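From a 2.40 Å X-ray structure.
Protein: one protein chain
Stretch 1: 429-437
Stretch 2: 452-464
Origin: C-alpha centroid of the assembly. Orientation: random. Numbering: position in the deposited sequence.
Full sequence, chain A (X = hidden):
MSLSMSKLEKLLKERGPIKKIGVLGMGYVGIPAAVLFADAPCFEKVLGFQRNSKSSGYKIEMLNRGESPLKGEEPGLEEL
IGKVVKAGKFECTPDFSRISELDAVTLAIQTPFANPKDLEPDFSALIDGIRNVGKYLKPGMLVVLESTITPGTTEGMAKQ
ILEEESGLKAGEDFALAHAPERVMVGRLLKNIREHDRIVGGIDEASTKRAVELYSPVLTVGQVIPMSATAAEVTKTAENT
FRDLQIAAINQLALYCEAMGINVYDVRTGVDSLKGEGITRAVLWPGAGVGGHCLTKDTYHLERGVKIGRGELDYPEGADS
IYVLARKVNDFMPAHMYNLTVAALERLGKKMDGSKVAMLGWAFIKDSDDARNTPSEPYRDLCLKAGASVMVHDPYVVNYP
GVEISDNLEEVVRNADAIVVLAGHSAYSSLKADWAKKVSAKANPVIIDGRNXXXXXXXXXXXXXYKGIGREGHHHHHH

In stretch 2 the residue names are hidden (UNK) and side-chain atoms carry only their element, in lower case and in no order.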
# COMPACT_ATOMS: atom_id res chain seq x y z
N SER A 429 -10.49 4.56 -28.03
CA SER A 429 -11.44 4.79 -29.10
C SER A 429 -11.39 3.70 -30.17
O SER A 429 -12.30 3.62 -30.99
CB SER A 429 -11.27 6.18 -29.71
OG SER A 429 -10.02 6.30 -30.35
N LEU A 430 -10.38 2.83 -30.14
CA LEU A 430 -10.30 1.72 -31.09
C LEU A 430 -11.59 0.89 -31.12
O LEU A 430 -12.00 0.31 -30.10
CB LEU A 430 -9.08 0.81 -30.82
CG LEU A 430 -8.80 -0.38 -31.76
CD1 LEU A 430 -8.24 0.05 -33.10
CD2 LEU A 430 -7.87 -1.37 -31.12
N LYS A 431 -12.22 0.84 -32.29
CA LYS A 431 -13.49 0.12 -32.46
C LYS A 431 -13.27 -1.24 -33.13
O LYS A 431 -12.45 -1.37 -34.06
CB LYS A 431 -14.52 0.98 -33.24
CG LYS A 431 -13.91 2.15 -34.04
CD LYS A 431 -14.77 2.54 -35.27
CE LYS A 431 -13.96 3.45 -36.25
NZ LYS A 431 -14.36 3.30 -37.70
N ALA A 432 -13.98 -2.26 -32.64
CA ALA A 432 -13.76 -3.63 -33.09
C ALA A 432 -13.79 -3.82 -34.63
O ALA A 432 -12.88 -4.41 -35.19
CB ALA A 432 -14.74 -4.61 -32.39
N ASP A 433 -14.85 -3.33 -35.28
CA ASP A 433 -15.03 -3.44 -36.73
C ASP A 433 -13.77 -3.11 -37.50
O ASP A 433 -13.35 -3.84 -38.40
CB ASP A 433 -16.07 -2.42 -37.20
CG ASP A 433 -17.47 -2.82 -36.92
OD1 ASP A 433 -17.71 -4.02 -36.72
OD2 ASP A 433 -18.33 -1.90 -36.89
N TRP A 434 -13.22 -1.96 -37.14
CA TRP A 434 -12.13 -1.34 -37.85
C TRP A 434 -10.87 -2.19 -37.74
O TRP A 434 -10.24 -2.51 -38.74
CB TRP A 434 -11.89 0.06 -37.31
CG TRP A 434 -10.94 0.83 -38.11
CD1 TRP A 434 -11.23 1.63 -39.17
CD2 TRP A 434 -9.52 0.90 -37.92
NE1 TRP A 434 -10.07 2.20 -39.67
CE2 TRP A 434 -9.01 1.77 -38.92
CE3 TRP A 434 -8.63 0.33 -37.01
CZ2 TRP A 434 -7.65 2.07 -39.03
CZ3 TRP A 434 -7.28 0.63 -37.12
CH2 TRP A 434 -6.81 1.49 -38.13
N ALA A 435 -10.53 -2.58 -36.52
CA ALA A 435 -9.35 -3.41 -36.28
C ALA A 435 -9.52 -4.76 -36.95
O ALA A 435 -8.56 -5.33 -37.48
CB ALA A 435 -9.07 -3.57 -34.79
N LYS A 436 -10.75 -5.27 -36.93
CA LYS A 436 -11.05 -6.53 -37.58
C LYS A 436 -10.78 -6.43 -39.07
O LYS A 436 -10.19 -7.33 -39.66
CB LYS A 436 -12.50 -6.94 -37.36
CG LYS A 436 -12.73 -8.45 -37.35
CD LYS A 436 -13.10 -8.98 -38.70
CE LYS A 436 -13.25 -10.52 -38.69
NZ LYS A 436 -14.40 -10.96 -37.84
N LYS A 437 -11.24 -5.35 -39.69
CA LYS A 437 -11.09 -5.26 -41.14
C LYS A 437 -9.68 -4.88 -41.55
O LYS A 437 -9.14 -5.44 -42.49
CB LYS A 437 -12.21 -4.43 -41.82
CG LYS A 437 -12.12 -2.90 -41.75
CD LYS A 437 -13.54 -2.24 -41.60
CE LYS A 437 -14.66 -3.04 -42.33
NZ LYS A 437 -15.93 -3.14 -41.53
N UNK A 452 -8.05 -0.77 -21.66
CA UNK A 452 -8.78 0.16 -22.53
C UNK A 452 -9.77 -0.49 -23.50
O UNK A 452 -10.61 0.19 -24.06
c UNK A 452 -6.76 1.64 -22.41
c UNK A 452 -7.83 1.07 -23.32
c UNK A 452 -7.21 0.33 -24.48
N UNK A 453 -9.67 -1.80 -23.70
CA UNK A 453 -10.50 -2.52 -24.66
C UNK A 453 -11.67 -3.19 -23.95
O UNK A 453 -11.50 -3.94 -22.98
c UNK A 453 -7.88 -2.38 -26.78
c UNK A 453 -9.23 -2.88 -26.82
c UNK A 453 -10.43 -4.70 -26.00
c UNK A 453 -9.65 -3.53 -25.52
N UNK A 454 -12.87 -2.90 -24.43
CA UNK A 454 -14.06 -3.52 -23.89
C UNK A 454 -14.18 -4.90 -24.54
O UNK A 454 -14.38 -4.99 -25.75
c UNK A 454 -16.47 -2.88 -23.19
o UNK A 454 -17.84 -4.26 -24.56
c UNK A 454 -17.24 -4.16 -23.47
o UNK A 454 -17.26 -5.07 -22.60
c UNK A 454 -15.30 -2.65 -24.16
N UNK A 455 -14.06 -5.96 -23.73
CA UNK A 455 -14.03 -7.35 -24.21
C UNK A 455 -15.22 -7.75 -25.08
O UNK A 455 -15.02 -8.34 -26.14
c UNK A 455 -14.05 -5.87 -22.25
c UNK A 455 -13.65 -7.26 -21.82
c UNK A 455 -14.04 -8.19 -22.92
N UNK A 456 -16.45 -7.44 -24.66
CA UNK A 456 -17.59 -8.03 -25.36
C UNK A 456 -17.76 -7.52 -26.78
O UNK A 456 -18.10 -8.28 -27.68
c UNK A 456 -18.87 -7.95 -24.55
o UNK A 456 -19.58 -8.52 -22.32
c UNK A 456 -18.79 -8.77 -23.25
o UNK A 456 -17.93 -9.66 -23.15
N UNK A 457 -17.47 -6.23 -26.96
CA UNK A 457 -17.43 -5.62 -28.28
C UNK A 457 -16.55 -6.44 -29.25
O UNK A 457 -16.96 -6.75 -30.37
o UNK A 457 -15.92 -1.49 -30.43
o UNK A 457 -16.18 -1.51 -28.22
c UNK A 457 -17.05 -3.37 -29.46
c UNK A 457 -16.33 -2.03 -29.36
c UNK A 457 -16.94 -4.19 -28.17
N UNK A 458 -15.36 -6.80 -28.79
CA UNK A 458 -14.37 -7.46 -29.62
C UNK A 458 -14.58 -8.96 -29.75
O UNK A 458 -14.37 -9.52 -30.84
c UNK A 458 -12.50 -5.73 -29.43
c UNK A 458 -12.65 -3.33 -29.09
c UNK A 458 -12.96 -7.14 -29.11
c UNK A 458 -13.08 -4.63 -28.81
c UNK A 458 -11.48 -5.51 -30.37
c UNK A 458 -11.05 -4.24 -30.66
c UNK A 458 -11.64 -3.14 -30.02
N UNK A 459 -14.98 -9.60 -28.65
CA UNK A 459 -15.34 -11.01 -28.67
C UNK A 459 -16.52 -11.27 -29.65
O UNK A 459 -16.48 -12.18 -30.47
c UNK A 459 -14.45 -11.56 -26.35
c UNK A 459 -15.69 -11.50 -27.25
c UNK A 459 -14.78 -11.80 -24.87
c UNK A 459 -16.33 -12.83 -27.28
N UNK A 460 -17.55 -10.42 -29.57
CA UNK A 460 -18.75 -10.60 -30.41
C UNK A 460 -18.49 -10.44 -31.90
O UNK A 460 -19.34 -10.76 -32.73
N UNK A 461 -17.31 -9.94 -32.21
CA UNK A 461 -16.92 -9.54 -33.55
C UNK A 461 -15.84 -10.51 -34.07
O UNK A 461 -15.12 -10.20 -35.04
c UNK A 461 -16.39 -8.10 -33.50
n UNK A 461 -18.23 -6.07 -37.82
c UNK A 461 -17.34 -6.81 -35.49
c UNK A 461 -17.07 -6.61 -37.00
c UNK A 461 -16.10 -7.43 -34.82
N UNK A 462 -15.71 -11.65 -33.38
CA UNK A 462 -14.81 -12.72 -33.80
C UNK A 462 -13.42 -12.78 -33.18
O UNK A 462 -12.68 -13.78 -33.39
N UNK A 463 -13.03 -11.75 -32.43
CA UNK A 463 -11.66 -11.67 -31.90
C UNK A 463 -11.38 -12.73 -30.89
O UNK A 463 -12.31 -13.30 -30.32
c UNK A 463 -10.38 -7.06 -33.67
c UNK A 463 -11.44 -10.36 -31.18
c UNK A 463 -12.07 -8.53 -32.71
c UNK A 463 -11.09 -9.25 -32.05
c UNK A 463 -11.72 -7.43 -33.54
c UNK A 463 -9.41 -7.79 -33.02
c UNK A 463 -9.77 -8.88 -32.20
N UNK A 464 -10.09 -12.97 -30.66
CA UNK A 464 -9.69 -13.74 -29.53
C UNK A 464 -9.01 -12.80 -28.55
O UNK A 464 -7.99 -12.17 -28.91
c UNK A 464 -8.69 -14.82 -29.90
c UNK A 464 -9.23 -15.71 -31.02
c UNK A 464 -8.33 -15.64 -28.64

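Position 452 carries three side-chain carbons, one bearing the other two, and makes no contact with stretch 1; a fork directly at CB identifies Val-452. Position 453 has four carbons, forked at the first, with one arm two carbons long, the outline of isoleucine. The tip of that arm lies near Leu-430, and as Ile-453 its CD1 is 4.5 Å from Leu-430 CD2.

At 454, three carbons in a row end in two oxygens, a glutamate out of reach of stretch 1. Glu-454 instead caps the helix that follows: Glu-454 OE1 accepts from the backbone N of position 457 at 3.1 Å, and Glu-454 OE2 accepts a weak bond from N of position 456 at 3.2 Å. Three carbons at 455 close a ring onto the backbone nitrogen, so this is Pro-455, opening the helix. Position 456 holds two carbons, the second with two oxygens; it is Asp-456, exposed and remote from stretch 1.

Position 457 again shows three carbons and a terminal pair of oxygens, but here the chain is extended and its CA-to-CB bond points toward stretch 1. It is Glu-457, with chi1 and chi2 both t, and its OE1 accepts a nearly linear hydrogen bond from Ala-432 N at 3.0 Å. At 458, one carbon leads to a six-carbon ring with no further atom, hence Phe-458. Ala-432 CB sits 3.8 Å from the centroid of this ring, almost on its normal, in a CH-pi contact, while Leu-430 O approaches the ring edge, 3.5 Å from Phe-458 CZ.

Four carbons at 459, forked at the first with one longer arm, give Ile-459, whose CB points away from stretch 1. Position 460 has no side-chain atoms and is Gly-460, within the type I turn from Ile-459 to position 462. Four carbons in a row ending in nitrogen mark 461 as Lys-461. Its NZ forms a salt bridge with Asp-433 OD1; the modelled 2.4 Å is very short, and the oxygen's place is less sure.

No side chain is present at 462. With phi at 96° and psi at -9°, a CB would be jammed against the preceding carbonyl oxygen, and it would also lie 3.0 Å from Lys-436 NZ; this is Gly-462. Position 463 repeats the pattern of one carbon and a six-carbon ring. Phe-463 brings CZ to 3.9 Å from Ala-435 CB, at the ring edge. Three carbons branching at the first make 464 Val-464, out of reach.

The contact rests on the start of the stretch 1 helix. Ala-432 touches both phenylalanines, its CB over the face of Phe-458 and 4.3 Å from Phe-463 CE1, and the CA atoms of Ala-432 and Phe-458 are 5.2 Å apart. Polar links accompany this apolar centre: Glu-457 takes up a backbone NH in the first turn of the helix, Lys-461 pairs with Asp-433, and Lys-436 NZ donates to Lys-461 O at 3.0 Å, tying the turn to the helix.

Stretch 2 452-464: VIEPDEFIGKGFV
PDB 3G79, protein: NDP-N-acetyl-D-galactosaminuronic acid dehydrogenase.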